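PDB 4ZXA: hydroquinone dioxygenase small subunit from Pseudomonas sp., which forms, with a large subunit, the two-subunit iron(II)-dependent hydroquinone 1,2-dioxygenase PnpCD, to which it contributes a cupin-type fold. Local coordinates for residues A[18-23]-A[40-45]; A[52-57]-A[156-161]; A[62-67]-A[148-153]; A[72-77]-A[135-140]; A[92-97]-A[131-136]. One frame throughout, in Å; residues are numbered along the deposited sequence.

Interaction 1: residues A[18-23]-A[40-45]; sequences DNFRKG and IFEVAQ
Phe20 lays its ring against the backbone of Phe41 and Glu42, joining the irregular segment that precedes strand 24-27 to the short helix 40-45 packed beside the cupin sheet. This is the tightly packed part of the contact. One face of the ring lies over the peptide link between the two helix residues, with Glu42 N 3.7 Å above its plane and displaced toward the rim, while Phe20 CZ comes within 3.6 Å of Glu42 CA. With chi1 at 66°, Phe20 CG lies between its own backbone N and carbonyl carbon, a setting that places it 3.7 Å from Phe41 CB. The Phe41 ring then leads away, inward onto Met86 and Val147. At the start of the helix, Asn39 OD1 accepts the N-H groups of Phe41 and Glu42.

Toward solvent the contact is looser and more polar. Gln45 stretches its extended chain past the rim of the Phe20 ring, and its amide plane is turned 57° from that ring; Gln45 NE2 sits near the ring plane, 3.4 Å from Phe20 CE1. Beyond the ring, Lys22, bent at chi3, meets the extended Glu42 in a salt bridge, and Arg290 of the large subunit hydrogen-bonds the Lys22 carbonyl oxygen. The bridge uses a single carboxylate oxygen: Lys22 NZ is modelled 2.5 Å from Glu42 OE1, a length doubtful at this resolution, and 3.8 Å from Glu42 OE2.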
# COMPACT_ATOMS: atom_id res chain seq x y z
N ASP A 18 -37.70 10.57 3.76
CA ASP A 18 -38.47 9.49 3.12
C ASP A 18 -37.61 8.29 2.79
O ASP A 18 -38.13 7.18 2.55
CB ASP A 18 -39.14 9.98 1.83
CG ASP A 18 -40.42 10.74 2.10
OD1 ASP A 18 -40.90 10.73 3.26
OD2 ASP A 18 -40.94 11.36 1.14
N ASN A 19 -36.30 8.51 2.74
CA ASN A 19 -35.40 7.50 2.23
C ASN A 19 -34.01 7.68 2.81
O ASN A 19 -33.25 8.54 2.38
CB ASN A 19 -35.36 7.58 0.70
CG ASN A 19 -34.49 6.51 0.09
OD1 ASN A 19 -34.27 5.45 0.68
ND2 ASN A 19 -33.97 6.78 -1.10
N PHE A 20 -33.69 6.87 3.81
CA PHE A 20 -32.37 6.88 4.40
C PHE A 20 -31.98 5.50 4.87
O PHE A 20 -32.84 4.67 5.16
CB PHE A 20 -32.29 7.87 5.57
CG PHE A 20 -33.14 7.49 6.74
CD1 PHE A 20 -34.41 8.02 6.89
CD2 PHE A 20 -32.66 6.63 7.71
CE1 PHE A 20 -35.20 7.69 7.98
CE2 PHE A 20 -33.44 6.30 8.80
CZ PHE A 20 -34.71 6.83 8.93
N ARG A 21 -30.68 5.25 4.95
CA ARG A 21 -30.17 3.97 5.41
C ARG A 21 -29.04 4.22 6.40
O ARG A 21 -27.93 4.57 6.00
CB ARG A 21 -29.67 3.14 4.23
CG ARG A 21 -29.00 1.83 4.63
CD ARG A 21 -28.55 1.01 3.43
NE ARG A 21 -29.09 -0.34 3.53
CZ ARG A 21 -30.30 -0.68 3.08
NH1 ARG A 21 -31.08 0.22 2.49
NH2 ARG A 21 -30.73 -1.93 3.23
N LYS A 22 -29.33 4.06 7.69
CA LYS A 22 -28.31 4.30 8.70
C LYS A 22 -27.10 3.42 8.46
O LYS A 22 -27.23 2.28 8.02
CB LYS A 22 -28.85 4.07 10.11
CG LYS A 22 -27.80 4.32 11.19
CD LYS A 22 -28.45 4.72 12.51
CE LYS A 22 -29.19 3.54 13.12
NZ LYS A 22 -29.93 3.93 14.33
N GLY A 23 -25.92 3.96 8.73
CA GLY A 23 -24.71 3.18 8.61
C GLY A 23 -24.67 2.14 9.70
O GLY A 23 -25.69 1.82 10.30
N ILE A 40 -28.99 11.79 11.13
CA ILE A 40 -29.81 12.99 11.26
C ILE A 40 -31.23 12.79 10.69
O ILE A 40 -32.18 13.47 11.08
CB ILE A 40 -29.16 14.23 10.60
CG1 ILE A 40 -28.91 14.01 9.10
CG2 ILE A 40 -27.85 14.60 11.28
CD1 ILE A 40 -28.58 15.29 8.37
N PHE A 41 -31.36 11.83 9.78
CA PHE A 41 -32.64 11.59 9.17
C PHE A 41 -33.53 10.77 10.09
O PHE A 41 -34.68 11.12 10.32
CB PHE A 41 -32.47 11.01 7.76
CG PHE A 41 -31.79 11.97 6.83
CD1 PHE A 41 -32.44 13.11 6.42
CD2 PHE A 41 -30.48 11.77 6.44
CE1 PHE A 41 -31.81 14.02 5.60
CE2 PHE A 41 -29.84 12.68 5.61
CZ PHE A 41 -30.50 13.80 5.19
N GLU A 42 -32.98 9.69 10.64
CA GLU A 42 -33.69 8.97 11.69
C GLU A 42 -34.08 9.94 12.80
O GLU A 42 -35.22 9.94 13.27
CB GLU A 42 -32.84 7.82 12.24
CG GLU A 42 -33.61 6.88 13.16
CD GLU A 42 -32.88 5.59 13.41
OE1 GLU A 42 -31.68 5.62 13.76
OE2 GLU A 42 -33.51 4.52 13.25
N VAL A 43 -33.14 10.78 13.21
CA VAL A 43 -33.42 11.73 14.29
C VAL A 43 -34.61 12.67 14.00
O VAL A 43 -35.53 12.79 14.81
CB VAL A 43 -32.17 12.53 14.73
CG1 VAL A 43 -32.57 13.73 15.59
CG2 VAL A 43 -31.19 11.63 15.49
N ALA A 44 -34.58 13.34 12.85
CA ALA A 44 -35.66 14.24 12.47
C ALA A 44 -36.98 13.48 12.29
O ALA A 44 -38.06 14.01 12.56
CB ALA A 44 -35.30 15.00 11.20
N GLN A 45 -36.88 12.23 11.86
CA GLN A 45 -38.05 11.43 11.59
C GLN A 45 -38.80 11.16 12.88
O GLN A 45 -40.00 10.91 12.85
CB GLN A 45 -37.66 10.10 10.94
CG GLN A 45 -38.85 9.20 10.56
CD GLN A 45 -38.41 7.79 10.19
OE1 GLN A 45 -38.01 7.00 11.05
NE2 GLN A 45 -38.47 7.46 8.90

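Interaction 2: residues A[52-57]-A[156-161]; sequences KVVVGL and PLSVEK
Val53 and Val159 pair in parallel, whereas every other neighbouring pair of strands in this sheet runs antiparallel. Val159 grips the residues flanking Val53: Val159 N donates to Lys52 O at 2.8 Å in an almost straight bond (174° at the hydrogen), and Val54 N donates to Val159 O at 2.9 Å. The same Val159 O also receives a CA-H...O contact from Val53. Beyond this short paired region water takes over. One molecule accepts from Lys52 N and donates to Leu157 O; a second accepts from Lys161 N, 2.7 Å away, and donates to Val54 O.

Strand 158-159 forms one border of the larger sheet of the cupin fold within this chain, returning from near the chain's end to strand 52-58. Farther along that strand, Val55 and Gly56 both face Val63, forming a classic beta bulge.

The side chains fill in around the backbone pairing. Val54 CG2 reaches Ser158 CB at 3.7 Å and borders Glu160 CG. Lys52 CD lies 3.7 Å from Leu157 CB; the lysine chain, bent at chi3 and chi4, carries its ammonium away to a cation-pi contact with Phe75. Glu160 forms a salt bridge through OE1 with Lys154 and a hydrogen bond through OE2 with Trp162 NE1; OE2 also touches Leu57 CD2, the two side chains crossing at about a right angle. Lys161 stands at the N-cap position before helix 162-165, and its CE approaches Val53 CG2 at 4.0 Å.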
# COMPACT_ATOMS: atom_id res chain seq x y z
N LYS A 52 -34.78 21.19 18.82
CA LYS A 52 -33.35 21.26 18.54
C LYS A 52 -32.58 20.07 19.16
O LYS A 52 -32.12 20.14 20.29
CB LYS A 52 -32.80 22.61 19.01
CG LYS A 52 -33.55 23.82 18.39
CD LYS A 52 -33.13 25.17 19.03
CE LYS A 52 -32.10 25.92 18.18
NZ LYS A 52 -32.72 26.53 16.93
N VAL A 53 -32.46 18.97 18.42
CA VAL A 53 -31.92 17.76 19.02
C VAL A 53 -30.42 17.75 18.83
O VAL A 53 -29.92 17.76 17.69
CB VAL A 53 -32.51 16.44 18.41
CG1 VAL A 53 -31.84 15.21 19.04
CG2 VAL A 53 -34.04 16.37 18.60
N VAL A 54 -29.69 17.75 19.94
CA VAL A 54 -28.25 17.66 19.89
C VAL A 54 -27.82 16.29 19.37
O VAL A 54 -28.18 15.26 19.95
CB VAL A 54 -27.63 17.89 21.28
CG1 VAL A 54 -26.10 17.83 21.20
CG2 VAL A 54 -28.12 19.22 21.87
N VAL A 55 -27.04 16.30 18.29
CA VAL A 55 -26.48 15.08 17.71
C VAL A 55 -24.95 15.10 17.78
O VAL A 55 -24.30 14.08 17.60
CB VAL A 55 -26.96 14.84 16.26
CG1 VAL A 55 -28.46 14.55 16.25
CG2 VAL A 55 -26.67 16.05 15.39
N GLY A 56 -24.39 16.27 18.08
CA GLY A 56 -22.97 16.38 18.33
C GLY A 56 -22.72 17.37 19.45
O GLY A 56 -23.32 18.45 19.47
N LEU A 57 -21.84 17.01 20.38
CA LEU A 57 -21.50 17.89 21.50
C LEU A 57 -19.99 17.91 21.80
O LEU A 57 -19.41 16.87 22.14
CB LEU A 57 -22.28 17.49 22.74
CG LEU A 57 -21.95 18.26 24.01
CD1 LEU A 57 -22.17 19.75 23.82
CD2 LEU A 57 -22.79 17.73 25.17
N PRO A 156 -30.71 26.84 26.21
CA PRO A 156 -31.98 26.50 26.89
C PRO A 156 -32.89 25.61 26.05
O PRO A 156 -33.65 24.84 26.63
CB PRO A 156 -32.65 27.86 27.07
CG PRO A 156 -31.56 28.86 27.01
CD PRO A 156 -30.54 28.29 26.06
N LEU A 157 -32.82 25.75 24.72
CA LEU A 157 -33.65 25.00 23.78
C LEU A 157 -33.04 23.66 23.31
O LEU A 157 -33.71 22.87 22.64
CB LEU A 157 -33.94 25.85 22.54
CG LEU A 157 -35.02 26.93 22.59
CD1 LEU A 157 -35.40 27.33 24.03
CD2 LEU A 157 -34.62 28.15 21.76
N SER A 158 -31.78 23.40 23.65
CA SER A 158 -31.12 22.22 23.13
C SER A 158 -31.60 20.98 23.86
O SER A 158 -31.62 20.92 25.08
CB SER A 158 -29.61 22.35 23.24
OG SER A 158 -29.16 23.53 22.60
N VAL A 159 -32.00 19.97 23.10
CA VAL A 159 -32.47 18.75 23.74
C VAL A 159 -31.44 17.65 23.58
O VAL A 159 -30.99 17.36 22.47
CB VAL A 159 -33.84 18.31 23.17
CG1 VAL A 159 -34.43 17.18 24.01
CG2 VAL A 159 -34.78 19.50 23.12
N GLU A 160 -31.06 17.05 24.70
CA GLU A 160 -30.20 15.88 24.65
C GLU A 160 -31.01 14.63 24.92
O GLU A 160 -31.79 14.56 25.88
CB GLU A 160 -29.07 16.00 25.68
CG GLU A 160 -28.03 17.05 25.34
CD GLU A 160 -26.97 17.17 26.43
OE1 GLU A 160 -27.23 17.87 27.42
OE2 GLU A 160 -25.90 16.55 26.30
N LYS A 161 -30.85 13.63 24.06
CA LYS A 161 -31.50 12.35 24.28
C LYS A 161 -30.67 11.25 23.64
O LYS A 161 -31.16 10.48 22.81
CB LYS A 161 -32.93 12.35 23.73
CG LYS A 161 -33.14 12.99 22.35
CD LYS A 161 -34.25 12.27 21.60
CE LYS A 161 -35.17 13.22 20.83
NZ LYS A 161 -36.06 12.46 19.86
O HOH W 1 -36.13 22.70 21.15
O HOH W 2 -28.82 13.84 22.30

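Interaction 3: residues A[62-67]-A[148-153]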
# COMPACT_ATOMS: atom_id res chain seq x y z
N VAL A 62 -22.38 22.72 19.86
CA VAL A 62 -23.34 21.69 19.48
C VAL A 62 -23.61 21.65 17.99
O VAL A 62 -23.51 22.65 17.29
CB VAL A 62 -24.69 21.80 20.26
CG1 VAL A 62 -24.51 21.48 21.75
CG2 VAL A 62 -25.33 23.18 20.06
N VAL A 63 -23.92 20.45 17.52
CA VAL A 63 -24.59 20.30 16.25
C VAL A 63 -26.00 19.79 16.54
O VAL A 63 -26.18 18.73 17.13
CB VAL A 63 -23.86 19.35 15.31
CG1 VAL A 63 -24.71 19.08 14.08
CG2 VAL A 63 -22.53 19.96 14.91
N GLU A 64 -26.99 20.59 16.16
CA GLU A 64 -28.39 20.25 16.37
C GLU A 64 -29.05 19.82 15.06
O GLU A 64 -28.73 20.33 13.98
CB GLU A 64 -29.16 21.45 16.96
CG GLU A 64 -28.70 21.88 18.33
CD GLU A 64 -29.25 23.24 18.71
OE1 GLU A 64 -29.67 23.98 17.79
OE2 GLU A 64 -29.26 23.57 19.92
N THR A 65 -29.96 18.85 15.17
CA THR A 65 -30.80 18.42 14.06
C THR A 65 -32.22 18.92 14.29
O THR A 65 -32.82 18.67 15.33
CB THR A 65 -30.81 16.88 13.91
OG1 THR A 65 -29.49 16.42 13.58
CG2 THR A 65 -31.75 16.45 12.79
N LEU A 66 -32.76 19.66 13.32
CA LEU A 66 -34.15 20.11 13.41
C LEU A 66 -35.04 19.48 12.34
O LEU A 66 -34.67 19.40 11.15
CB LEU A 66 -34.26 21.64 13.31
CG LEU A 66 -33.76 22.49 14.47
CD1 LEU A 66 -32.25 22.39 14.59
CD2 LEU A 66 -34.18 23.94 14.27
N ARG A 67 -36.22 19.03 12.78
CA ARG A 67 -37.25 18.62 11.85
C ARG A 67 -38.02 19.86 11.41
O ARG A 67 -38.78 20.44 12.19
CB ARG A 67 -38.19 17.60 12.49
CG ARG A 67 -39.25 17.05 11.55
CD ARG A 67 -40.36 16.30 12.28
NE ARG A 67 -41.46 16.05 11.36
CZ ARG A 67 -41.50 15.03 10.51
NH1 ARG A 67 -40.50 14.15 10.51
NH2 ARG A 67 -42.52 14.88 9.67
N ILE A 148 -33.06 20.31 9.02
CA ILE A 148 -32.11 21.41 9.18
C ILE A 148 -30.99 21.03 10.16
O ILE A 148 -31.27 20.59 11.29
CB ILE A 148 -32.77 22.68 9.76
CG1 ILE A 148 -33.96 23.13 8.92
CG2 ILE A 148 -31.74 23.79 9.89
CD1 ILE A 148 -34.71 24.34 9.50
N LEU A 149 -29.74 21.21 9.74
CA LEU A 149 -28.60 21.07 10.63
C LEU A 149 -28.20 22.45 11.11
O LEU A 149 -27.93 23.35 10.30
CB LEU A 149 -27.41 20.44 9.92
CG LEU A 149 -27.25 18.92 9.95
CD1 LEU A 149 -26.10 18.51 9.06
CD2 LEU A 149 -26.99 18.45 11.35
N GLN A 150 -28.16 22.62 12.42
CA GLN A 150 -27.77 23.89 12.99
C GLN A 150 -26.46 23.78 13.78
O GLN A 150 -26.33 22.95 14.69
CB GLN A 150 -28.89 24.45 13.88
CG GLN A 150 -28.53 25.77 14.55
CD GLN A 150 -29.72 26.73 14.66
OE1 GLN A 150 -30.71 26.60 13.94
NE2 GLN A 150 -29.61 27.70 15.56
N GLN A 151 -25.50 24.63 13.42
CA GLN A 151 -24.25 24.78 14.15
C GLN A 151 -24.36 25.92 15.16
O GLN A 151 -24.54 27.08 14.79
CB GLN A 151 -23.11 25.06 13.18
CG GLN A 151 -21.78 25.37 13.85
CD GLN A 151 -20.79 25.92 12.84
OE1 GLN A 151 -21.20 26.38 11.77
NE2 GLN A 151 -19.50 25.88 13.17
N THR A 152 -24.23 25.60 16.44
CA THR A 152 -24.44 26.62 17.47
C THR A 152 -23.82 26.21 18.80
O THR A 152 -22.90 25.38 18.83
CB THR A 152 -25.96 26.95 17.63
OG1 THR A 152 -26.12 28.08 18.49
CG2 THR A 152 -26.73 25.75 18.19
N ILE A 153 -24.32 26.77 19.90
CA ILE A 153 -23.81 26.46 21.23
C ILE A 153 -24.93 25.96 22.14
O ILE A 153 -26.03 26.48 22.09
CB ILE A 153 -23.14 27.71 21.85
CG1 ILE A 153 -22.00 28.18 20.94
CG2 ILE A 153 -22.68 27.44 23.29
CD1 ILE A 153 -21.28 29.43 21.43
O HOH W 3 -28.69 25.86 21.03
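Val62 lies side by side with Thr152, the two pointing the same way, and its CG2 touches Thr152 CG2 at 3.5 Å. Next on this face comes Glu64. Its CG is anti to the carbonyl carbon (chi1 -64°), and the chain, extended beyond it, brings Glu64 OE1 within 3.5 Å of Thr152 CG2 and alongside Gln150 CG. The carboxylate and amide planes are turned 47° apart, and Gln150 NE2 hydrogen-bonds Tyr138 OH. Glu64 OE2 takes hydrogen bonds from Ser158 OG and from a water that also donates to Ile153 O. An alanine in place of Glu64 would probably leave this water and the Ser158 hydroxyl without their carboxylate mate and open a gap beside Thr152 CG2.

Strands 62-67 and 148-153 are adjacent antiparallel strands in the middle of the larger sheet of the cupin fold. Three hydrogen-bonded pairs, Val62 with Thr152, Glu64 with Gln150 and Leu66 with Ile148, hold them through six N-H...O bonds, the shortest being Leu66 N to Ile148 O at 2.7 Å.

On the opposite face, with Val63, Thr65, Leu149 and Gln151, Leu149 CD2 turns back to Val63 CG1 at 3.6 Å. Gln151 hydrogen-bonds Ser236 and Ser241 of the large subunit.

Interaction 4: residues A[72-77]-A[135-140]; sequences SPWFTA and GSAYRF
Trp74 and Arg139 lie flat against each other on one side of an antiparallel strand pair, 71-76 with 136-142, in the second sheet of the cupin fold. The indole and guanidinium planes are only 17° apart, and Trp74 NE1 stands 3.3 Å above the guanidinium plane, offset toward its rim. Lower down, Arg139 CB makes a CH-pi contact with the six-membered ring, 3.8 Å from its centroid and nearly over it. CG of Arg139 is anti to the backbone N (chi1 -170°), and the bend at chi3 turns NE toward the indole, the two side chains crossing obliquely with their planes nearly parallel; Arg139 NH2 forms a salt bridge with Glu93. Ala137 O lies at the indole edge, near the ring plane.

On the other face of the sheet Phe75 and Tyr138 form a hydrogen-bonded pair, joined by Tyr138 N to Phe75 O and Phe75 N to Tyr138 O, both 2.9 Å. Their rings meet obliquely, and the closest approach is made by Phe75 CB, which sits over the tyrosine face 3.6 Å from the centroid of the Tyr138 ring. Tyr138 OH continues to Glu81 and Gln150. Phe75 CE2 meets Phe140 CD2 at 3.9 Å, the two side chains crossing at about a right angle.

At the end near Phe140, the Ser72 hydroxyl is held twice: Ser72 OG accepts from Phe140 N at 2.8 Å across the contact and donates to Pro73 O of its own segment.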
# COMPACT_ATOMS: atom_id res chain seq x y z
N SER A 72 -41.44 27.66 12.51
CA SER A 72 -40.77 27.67 13.82
C SER A 72 -41.10 28.93 14.62
O SER A 72 -41.62 29.90 14.08
CB SER A 72 -39.25 27.59 13.64
OG SER A 72 -38.72 28.87 13.28
N PRO A 73 -40.78 28.91 15.92
CA PRO A 73 -40.74 30.12 16.75
C PRO A 73 -39.64 31.05 16.25
O PRO A 73 -38.70 30.56 15.61
CB PRO A 73 -40.36 29.59 18.14
CG PRO A 73 -40.76 28.17 18.14
CD PRO A 73 -40.61 27.68 16.72
N TRP A 74 -39.76 32.35 16.52
CA TRP A 74 -38.63 33.25 16.31
C TRP A 74 -37.45 32.88 17.25
O TRP A 74 -37.62 32.74 18.47
CB TRP A 74 -39.01 34.71 16.54
CG TRP A 74 -39.84 35.35 15.48
CD1 TRP A 74 -41.19 35.62 15.54
CD2 TRP A 74 -39.39 35.86 14.21
NE1 TRP A 74 -41.59 36.25 14.39
CE2 TRP A 74 -40.52 36.41 13.56
CE3 TRP A 74 -38.15 35.89 13.56
CZ2 TRP A 74 -40.44 36.99 12.29
CZ3 TRP A 74 -38.08 36.47 12.30
CH2 TRP A 74 -39.21 37.01 11.68
N PHE A 75 -36.27 32.72 16.65
CA PHE A 75 -35.06 32.35 17.37
C PHE A 75 -34.07 33.51 17.37
O PHE A 75 -34.07 34.35 16.46
CB PHE A 75 -34.38 31.16 16.70
CG PHE A 75 -35.17 29.89 16.76
CD1 PHE A 75 -35.50 29.32 17.98
CD2 PHE A 75 -35.54 29.24 15.60
CE1 PHE A 75 -36.21 28.12 18.03
CE2 PHE A 75 -36.25 28.05 15.64
CZ PHE A 75 -36.58 27.48 16.85
N THR A 76 -33.20 33.56 18.37
CA THR A 76 -32.14 34.54 18.36
C THR A 76 -30.95 34.11 19.22
O THR A 76 -31.09 33.26 20.11
CB THR A 76 -32.65 35.91 18.85
OG1 THR A 76 -31.79 36.96 18.38
CG2 THR A 76 -32.73 35.92 20.38
N ALA A 77 -29.79 34.70 18.96
CA ALA A 77 -28.62 34.43 19.78
C ALA A 77 -27.70 35.64 19.79
O ALA A 77 -27.85 36.54 18.96
CB ALA A 77 -27.87 33.19 19.28
N GLY A 135 -27.55 38.82 16.69
CA GLY A 135 -28.32 40.02 16.94
C GLY A 135 -29.47 40.18 15.97
O GLY A 135 -29.98 41.29 15.72
N SER A 136 -29.88 39.06 15.39
CA SER A 136 -31.03 39.07 14.51
C SER A 136 -32.00 38.06 15.08
O SER A 136 -31.61 37.22 15.90
CB SER A 136 -30.63 38.68 13.10
OG SER A 136 -30.45 37.28 13.02
N ALA A 137 -33.26 38.16 14.69
CA ALA A 137 -34.20 37.09 14.99
C ALA A 137 -34.45 36.39 13.67
O ALA A 137 -34.43 37.02 12.61
CB ALA A 137 -35.49 37.65 15.56
N TYR A 138 -34.65 35.08 13.72
CA TYR A 138 -34.84 34.33 12.49
C TYR A 138 -35.91 33.27 12.68
O TYR A 138 -36.07 32.72 13.77
CB TYR A 138 -33.52 33.72 12.00
CG TYR A 138 -32.86 32.79 12.99
CD1 TYR A 138 -31.98 33.28 13.94
CD2 TYR A 138 -33.13 31.43 12.97
CE1 TYR A 138 -31.37 32.42 14.86
CE2 TYR A 138 -32.52 30.56 13.87
CZ TYR A 138 -31.64 31.06 14.82
OH TYR A 138 -31.04 30.21 15.74
N ARG A 139 -36.67 33.01 11.62
CA ARG A 139 -37.80 32.08 11.68
C ARG A 139 -37.80 31.15 10.47
O ARG A 139 -37.50 31.57 9.35
CB ARG A 139 -39.12 32.88 11.75
CG ARG A 139 -40.36 32.05 12.07
CD ARG A 139 -41.53 32.92 12.50
NE ARG A 139 -42.01 33.80 11.42
CZ ARG A 139 -43.15 34.48 11.46
NH1 ARG A 139 -43.95 34.39 12.52
NH2 ARG A 139 -43.51 35.25 10.44
N PHE A 140 -38.11 29.88 10.71
CA PHE A 140 -38.12 28.85 9.68
C PHE A 140 -39.53 28.55 9.15
O PHE A 140 -40.47 28.34 9.93
CB PHE A 140 -37.53 27.55 10.25
CG PHE A 140 -36.06 27.64 10.62
CD1 PHE A 140 -35.13 28.15 9.74
CD2 PHE A 140 -35.62 27.20 11.86
CE1 PHE A 140 -33.79 28.21 10.09
CE2 PHE A 140 -34.29 27.27 12.22
CZ PHE A 140 -33.37 27.77 11.33

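Interaction 5: residues A[92-97]-A[131-136]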
# COMPACT_ATOMS: atom_id res chain seq x y z
N VAL A 92 -36.30 31.09 5.40
CA VAL A 92 -35.81 31.66 6.65
C VAL A 92 -36.05 33.17 6.66
O VAL A 92 -35.51 33.89 5.81
CB VAL A 92 -34.29 31.34 6.86
CG1 VAL A 92 -33.82 31.79 8.24
CG2 VAL A 92 -34.01 29.84 6.68
N GLU A 93 -36.87 33.64 7.60
CA GLU A 93 -37.18 35.06 7.74
C GLU A 93 -36.23 35.74 8.72
O GLU A 93 -35.97 35.19 9.79
CB GLU A 93 -38.59 35.26 8.28
CG GLU A 93 -39.72 34.97 7.32
CD GLU A 93 -41.05 34.78 8.04
OE1 GLU A 93 -41.47 35.69 8.80
OE2 GLU A 93 -41.67 33.71 7.87
N PHE A 94 -35.78 36.94 8.39
CA PHE A 94 -34.81 37.65 9.23
C PHE A 94 -35.29 39.02 9.70
O PHE A 94 -35.64 39.88 8.89
CB PHE A 94 -33.48 37.83 8.48
CG PHE A 94 -32.75 36.55 8.21
CD1 PHE A 94 -31.85 36.04 9.14
CD2 PHE A 94 -32.95 35.86 7.03
CE1 PHE A 94 -31.16 34.85 8.89
CE2 PHE A 94 -32.27 34.67 6.77
CZ PHE A 94 -31.38 34.17 7.69
N LEU A 95 -35.27 39.23 11.02
CA LEU A 95 -35.49 40.54 11.61
C LEU A 95 -34.22 41.08 12.27
O LEU A 95 -33.58 40.37 13.05
CB LEU A 95 -36.54 40.44 12.70
CG LEU A 95 -37.99 40.42 12.26
CD1 LEU A 95 -38.85 40.17 13.48
CD2 LEU A 95 -38.30 41.76 11.62
N LYS A 96 -33.86 42.33 11.97
CA LYS A 96 -32.79 43.00 12.70
C LYS A 96 -33.32 43.63 13.97
O LYS A 96 -33.89 44.71 13.94
CB LYS A 96 -32.11 44.08 11.86
CG LYS A 96 -30.89 44.69 12.56
CD LYS A 96 -30.28 45.83 11.76
CE LYS A 96 -28.79 45.63 11.55
NZ LYS A 96 -28.20 46.72 10.73
N LEU A 97 -33.12 42.94 15.10
CA LEU A 97 -33.63 43.40 16.38
C LEU A 97 -33.16 44.81 16.76
O LEU A 97 -32.00 45.16 16.55
CB LEU A 97 -33.25 42.41 17.48
CG LEU A 97 -33.89 41.04 17.41
CD1 LEU A 97 -33.33 40.14 18.48
CD2 LEU A 97 -35.39 41.17 17.58
N LEU A 131 -25.97 31.99 6.78
CA LEU A 131 -25.57 32.59 8.05
C LEU A 131 -26.81 33.03 8.85
O LEU A 131 -27.76 33.58 8.30
CB LEU A 131 -24.64 33.78 7.79
CG LEU A 131 -24.33 34.83 8.88
CD1 LEU A 131 -23.64 34.23 10.09
CD2 LEU A 131 -23.48 35.94 8.29
N LEU A 132 -26.79 32.75 10.15
CA LEU A 132 -27.78 33.29 11.07
C LEU A 132 -27.07 34.35 11.92
O LEU A 132 -26.57 34.05 13.00
CB LEU A 132 -28.34 32.18 11.95
CG LEU A 132 -28.95 31.02 11.14
CD1 LEU A 132 -29.24 29.83 12.04
CD2 LEU A 132 -30.21 31.47 10.39
N PRO A 133 -27.05 35.60 11.43
CA PRO A 133 -26.24 36.69 12.00
C PRO A 133 -26.59 36.94 13.47
O PRO A 133 -27.78 36.91 13.84
CB PRO A 133 -26.64 37.92 11.18
CG PRO A 133 -27.34 37.37 9.96
CD PRO A 133 -27.97 36.08 10.38
N ALA A 134 -25.57 37.18 14.28
CA ALA A 134 -25.79 37.50 15.68
C ALA A 134 -26.58 38.80 15.78
O ALA A 134 -26.31 39.76 15.04
CB ALA A 134 -24.46 37.63 16.43
N GLY A 135 -27.55 38.82 16.69
CA GLY A 135 -28.32 40.02 16.94
C GLY A 135 -29.47 40.18 15.97
O GLY A 135 -29.98 41.29 15.72
N SER A 136 -29.88 39.06 15.39
CA SER A 136 -31.03 39.07 14.51
C SER A 136 -32.00 38.06 15.08
O SER A 136 -31.61 37.22 15.90
CB SER A 136 -30.63 38.68 13.10
OG SER A 136 -30.45 37.28 13.02
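The Phe94 ring meets residues 131-136 mainly through its CE1 corner, with the Ser136 hydroxyl at its edge, near the ring plane. From oblique directions come Pro133 CD and Leu131 O, each 3.7 Å from Phe94 CE1, and Leu132 CD2, 3.8 Å from the same atom. Both Leu132 and Pro133 cross the phenylalanine side chain at about a right angle. CG of Phe94, anti to its carbonyl carbon (chi1 -67°), sets the ring out toward these two residues. Val92 CG1 adds a looser contact with Leu132 CD2 at 4.2 Å. An alanine in place of Phe94 would probably open a gap beside Leu132 and Pro133, leaving both without the ring that they pack against.

No hydrogen bond joins the two segments; the second is shaped from within. Pro133 to Ser136 make a type II beta turn, in which Gly135 takes a positive phi (84°), a conformation that favours glycine. Ser136 OG donates to Pro133 O at 2.8 Å, backed by a weak backbone bond from Ser136 N to the same oxygen. At the end of the turn, Leu95 O comes within 3.2 Å of Ser136 CA.

The turn carries the chain from strand 128-132, an edge of the larger cupin sheet, into strand 136-142 of the second sheet, where it runs between 71-76 and 89-97. Phe94 also packs against Tyr138 of strand 136-142 and Met119 and Val122 of strand 116-125, with Leu214 of the large subunit touching it as well.

Interaction 3 is the buried centre of the larger sheet, bonded by regular antiparallel pairs; the partly buried interaction 2 extends that sheet to its parallel border strand, where two direct bonds are supplemented by bridging waters, and the two meet through strands 52-58 and 61-69. Interaction 4, also buried, belongs to the second sheet and relies on aromatic faces, meeting interaction 3 where Tyr138 and Gln150 bridge the sheets. Interaction 5, partly buried, shares Gly135 and Ser136 with interaction 4, only about 6 Å away between centres, yet is mainly apolar and lacks cross-segment hydrogen bonds. Interaction 1 is the surface contact, combining a ring on a helix with a salt bridge, about 29 Å from interaction 5 between centres.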